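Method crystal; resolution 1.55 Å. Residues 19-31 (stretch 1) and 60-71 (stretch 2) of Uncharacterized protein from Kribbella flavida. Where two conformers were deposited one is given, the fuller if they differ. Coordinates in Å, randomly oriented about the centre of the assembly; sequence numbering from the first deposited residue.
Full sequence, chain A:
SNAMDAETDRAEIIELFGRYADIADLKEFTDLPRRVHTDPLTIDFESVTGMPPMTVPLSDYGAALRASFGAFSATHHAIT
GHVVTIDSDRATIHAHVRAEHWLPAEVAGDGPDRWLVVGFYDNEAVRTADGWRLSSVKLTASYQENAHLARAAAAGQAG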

# COMPACT_ATOMS: atom_id res chain seq x y z
N ARG A 19 -11.70 1.74 -5.51
CA ARG A 19 -12.76 2.70 -5.76
C ARG A 19 -13.18 3.42 -4.48
O ARG A 19 -13.51 4.63 -4.50
CB ARG A 19 -13.96 2.00 -6.41
CG ARG A 19 -13.66 1.33 -7.75
CD ARG A 19 -14.94 1.08 -8.52
NE ARG A 19 -14.79 1.33 -9.95
CZ ARG A 19 -14.55 0.40 -10.86
NH1 ARG A 19 -14.43 0.73 -12.14
NH2 ARG A 19 -14.44 -0.87 -10.51
N TYR A 20 -13.18 2.72 -3.35
CA TYR A 20 -13.49 3.34 -2.06
C TYR A 20 -12.51 4.45 -1.76
O TYR A 20 -12.88 5.57 -1.35
CB TYR A 20 -13.46 2.29 -0.94
CG TYR A 20 -13.64 2.87 0.47
CD1 TYR A 20 -14.87 2.99 1.03
CD2 TYR A 20 -12.55 3.32 1.22
CE1 TYR A 20 -15.06 3.51 2.27
CE2 TYR A 20 -12.71 3.84 2.48
CZ TYR A 20 -13.97 3.93 3.00
OH TYR A 20 -14.15 4.46 4.26
N ALA A 21 -11.25 4.16 -1.93
CA ALA A 21 -10.19 5.17 -1.71
C ALA A 21 -10.31 6.32 -2.67
O ALA A 21 -10.09 7.47 -2.29
CB ALA A 21 -8.82 4.53 -1.78
N ASP A 22 -10.76 6.03 -3.87
CA ASP A 22 -10.98 7.08 -4.85
C ASP A 22 -12.10 8.06 -4.45
O ASP A 22 -12.00 9.23 -4.74
CB ASP A 22 -11.37 6.50 -6.21
CG ASP A 22 -10.21 5.82 -6.93
OD1 ASP A 22 -9.04 6.26 -6.71
OD2 ASP A 22 -10.48 4.91 -7.77
N ILE A 23 -13.16 7.58 -3.80
CA ILE A 23 -14.23 8.49 -3.34
C ILE A 23 -13.63 9.64 -2.57
O ILE A 23 -13.88 10.81 -2.88
CB ILE A 23 -15.28 7.75 -2.46
CG1 ILE A 23 -16.12 6.84 -3.34
CG2 ILE A 23 -16.21 8.73 -1.75
CD1 ILE A 23 -16.92 5.79 -2.58
N ALA A 24 -12.86 9.32 -1.55
CA ALA A 24 -12.30 10.35 -0.72
C ALA A 24 -11.23 11.13 -1.45
O ALA A 24 -11.23 12.35 -1.44
CB ALA A 24 -11.72 9.74 0.52
N ASP A 25 -10.31 10.43 -2.09
CA ASP A 25 -9.07 11.08 -2.54
C ASP A 25 -9.27 11.86 -3.84
O ASP A 25 -8.54 12.84 -4.10
CB ASP A 25 -7.93 10.07 -2.66
CG ASP A 25 -7.59 9.38 -1.37
OD1 ASP A 25 -7.90 9.92 -0.28
OD2 ASP A 25 -7.01 8.26 -1.41
N LEU A 26 -10.25 11.47 -4.64
CA LEU A 26 -10.68 12.30 -5.81
C LEU A 26 -11.81 13.26 -5.45
O LEU A 26 -12.22 14.03 -6.30
CB LEU A 26 -11.16 11.41 -6.95
CG LEU A 26 -10.17 10.44 -7.57
CD1 LEU A 26 -10.82 9.43 -8.49
CD2 LEU A 26 -9.04 11.19 -8.28
N LYS A 27 -12.29 13.21 -4.21
CA LYS A 27 -13.42 14.01 -3.70
C LYS A 27 -14.67 13.94 -4.55
O LYS A 27 -15.30 14.95 -4.88
CB LYS A 27 -13.03 15.47 -3.46
CG LYS A 27 -12.29 15.67 -2.16
CD LYS A 27 -12.16 17.13 -1.79
CE LYS A 27 -11.04 17.42 -0.82
NZ LYS A 27 -10.95 18.86 -0.53
N GLU A 28 -15.02 12.72 -4.91
CA GLU A 28 -16.12 12.43 -5.80
C GLU A 28 -17.17 11.70 -5.01
O GLU A 28 -17.16 10.47 -4.87
CB GLU A 28 -15.65 11.66 -7.01
CG GLU A 28 -16.56 11.93 -8.21
CD GLU A 28 -17.89 11.25 -8.11
OE1 GLU A 28 -18.85 11.93 -7.70
OE2 GLU A 28 -17.95 10.06 -8.49
N PHE A 29 -18.06 12.48 -4.41
CA PHE A 29 -19.01 11.96 -3.42
C PHE A 29 -20.41 11.73 -3.94
O PHE A 29 -21.35 11.53 -3.17
CB PHE A 29 -19.06 12.91 -2.21
CG PHE A 29 -17.71 13.15 -1.60
CD1 PHE A 29 -17.06 12.14 -0.92
CD2 PHE A 29 -17.11 14.38 -1.72
CE1 PHE A 29 -15.79 12.34 -0.36
CE2 PHE A 29 -15.85 14.60 -1.14
CZ PHE A 29 -15.21 13.57 -0.49
N THR A 30 -20.59 11.82 -5.25
CA THR A 30 -21.91 11.77 -5.86
C THR A 30 -22.15 10.49 -6.64
O THR A 30 -23.08 9.74 -6.31
CB THR A 30 -22.06 13.01 -6.77
OG1 THR A 30 -21.93 14.18 -5.94
CG2 THR A 30 -23.37 12.99 -7.47
N ASP A 31 -21.36 10.26 -7.69
CA ASP A 31 -21.49 9.07 -8.53
C ASP A 31 -20.80 7.83 -7.94
O ASP A 31 -21.43 6.77 -7.79
CB ASP A 31 -20.93 9.38 -9.93
CG ASP A 31 -20.93 8.18 -10.86
OD1 ASP A 31 -22.00 7.85 -11.39
OD2 ASP A 31 -19.85 7.58 -11.07
N ASP A 60 -27.04 10.64 2.46
CA ASP A 60 -26.60 11.30 3.69
C ASP A 60 -25.10 11.07 3.90
O ASP A 60 -24.38 11.99 4.31
CB ASP A 60 -27.34 10.75 4.92
CG ASP A 60 -28.78 11.25 5.03
OD1 ASP A 60 -29.16 12.20 4.31
OD2 ASP A 60 -29.53 10.72 5.89
N TYR A 61 -24.66 9.83 3.71
CA TYR A 61 -23.26 9.48 3.89
C TYR A 61 -22.43 10.31 2.92
O TYR A 61 -21.42 10.90 3.29
CB TYR A 61 -23.06 7.98 3.64
CG TYR A 61 -21.64 7.51 3.56
CD1 TYR A 61 -21.08 7.18 2.34
CD2 TYR A 61 -20.87 7.40 4.71
CE1 TYR A 61 -19.76 6.74 2.27
CE2 TYR A 61 -19.57 6.96 4.65
CZ TYR A 61 -19.04 6.63 3.45
OH TYR A 61 -17.73 6.21 3.42
N GLY A 62 -22.83 10.36 1.67
CA GLY A 62 -22.09 11.15 0.69
C GLY A 62 -22.01 12.62 1.05
O GLY A 62 -20.95 13.22 0.92
N ALA A 63 -23.12 13.21 1.51
CA ALA A 63 -23.16 14.62 1.87
C ALA A 63 -22.25 14.87 3.06
O ALA A 63 -21.57 15.90 3.13
CB ALA A 63 -24.63 15.05 2.18
N ALA A 64 -22.27 13.94 4.02
CA ALA A 64 -21.43 14.06 5.20
C ALA A 64 -19.95 13.99 4.83
O ALA A 64 -19.14 14.73 5.37
CB ALA A 64 -21.77 12.95 6.18
N LEU A 65 -19.60 13.04 3.95
CA LEU A 65 -18.22 12.95 3.46
C LEU A 65 -17.80 14.21 2.72
O LEU A 65 -16.68 14.73 2.90
CB LEU A 65 -18.03 11.75 2.51
CG LEU A 65 -18.03 10.32 3.03
CD1 LEU A 65 -17.51 9.44 1.94
CD2 LEU A 65 -17.17 10.18 4.24
N ARG A 66 -18.69 14.73 1.90
CA ARG A 66 -18.36 15.96 1.19
C ARG A 66 -18.05 17.10 2.15
O ARG A 66 -17.06 17.82 1.96
CB ARG A 66 -19.46 16.35 0.20
CG ARG A 66 -19.22 17.69 -0.43
CD ARG A 66 -20.30 18.07 -1.39
NE ARG A 66 -20.35 17.13 -2.50
CZ ARG A 66 -21.33 16.25 -2.72
NH1 ARG A 66 -22.38 16.16 -1.91
NH2 ARG A 66 -21.24 15.44 -3.76
N ALA A 67 -18.89 17.27 3.16
CA ALA A 67 -18.66 18.30 4.16
C ALA A 67 -17.35 18.11 4.93
O ALA A 67 -16.58 19.04 5.11
CB ALA A 67 -19.85 18.36 5.12
N SER A 68 -17.09 16.90 5.39
CA SER A 68 -15.91 16.69 6.23
C SER A 68 -14.59 16.72 5.43
O SER A 68 -13.60 17.34 5.84
CB SER A 68 -16.04 15.40 7.05
OG SER A 68 -16.16 14.24 6.25
N PHE A 69 -14.57 16.08 4.27
CA PHE A 69 -13.36 16.08 3.45
C PHE A 69 -13.13 17.46 2.82
O PHE A 69 -12.03 17.77 2.39
CB PHE A 69 -13.37 14.93 2.41
CG PHE A 69 -13.04 13.59 2.99
CD1 PHE A 69 -11.73 13.26 3.29
CD2 PHE A 69 -14.00 12.63 3.18
CE1 PHE A 69 -11.42 12.00 3.83
CE2 PHE A 69 -13.68 11.40 3.70
CZ PHE A 69 -12.37 11.07 4.00
N GLY A 70 -14.13 18.33 2.85
CA GLY A 70 -13.95 19.72 2.43
C GLY A 70 -12.99 20.53 3.30
O GLY A 70 -12.52 21.60 2.91
N ALA A 71 -12.69 20.01 4.48
CA ALA A 71 -11.74 20.63 5.37
C ALA A 71 -10.30 20.40 4.90
O ALA A 71 -9.40 21.09 5.39
CB ALA A 71 -11.90 20.07 6.74
O HOH W 1 -18.42 15.31 -5.14

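The ring of Phe-29, carried by the loop of the first stretch, lies against the backbone of the second helix: Arg-66 CA sits over one ring face, 3.9 Å from the centroid of the Phe-29 ring, in a CH-pi contact. A turn earlier, Gly-62 leaves room for the loop backbone. The CA atoms of Phe-29 and Gly-62 are 5.2 Å apart, and a CB on Gly-62 would lie 2.9 Å from Phe-29 O, a clash.

The two helices themselves, 19-25 and the one running through 60-69, stay apart, their axes approaching no closer than 11.1 Å with N-to-C directions at 52°. The loop after the first helix makes much of the contact. Lys-27, the first residue after that helix to leave helical phi/psi, has positive phi and belongs to a Schellman motif, in which Glu-28 N bonds to Ile-23 O (3.0 Å) and Lys-27 N to Ala-24 O (3.1 Å). Beyond this turn, Glu-28 OE1 accepts from both Thr-30 N and Asp-31 N, each at 3.0 Å, tying the loop to itself next to Phe-29.

Phe-29, chi1 m, points toward the helix and is buried there, with the largest area covered by the other stretch. Phe-29 CD1 lies 3.6 Å from Leu-65 CB, and Phe-29 CZ 3.7 Å from Phe-69 CB. The rings of Phe-29 and Phe-69 are near parallel, their planes at 17°, but they are slid apart with centroids 6.0 Å from each other, so they barely overlap. Phe-69 instead uses a face for Ala-24, whose CB is 4.1 Å from the Phe-69 ring centroid; the small methyl fits over the ring. Farther along, Ile-23 CG2 meets Leu-65 CD1 at 4.0 Å, and Tyr-20 CE1 lies 4.0 Å from Tyr-61 OH, a carbon-to-hydroxyl contact that carries the packing toward the start of both stretches.

Polar groups border this packing. The extended side chain of Lys-27 brings NZ to Phe-69 O, a weak hydrogen bond of 3.3 Å to a carbonyl near the C-terminal end of the second helix. Arg-66 bends at chi3 (m), bringing its guanidinium back to the loop: Phe-29 CB lies over one face of the group, while Thr-30 OG1 is at its edge, 2.6 Å from Arg-66 NH2. One water completes the join, donating to Lys-27 O (3.2 Å from the water oxygen) and accepting from Phe-29 N (2.9 Å) and Arg-66 NH2 (3.1 Å), so it links loop backbone to helix side chain.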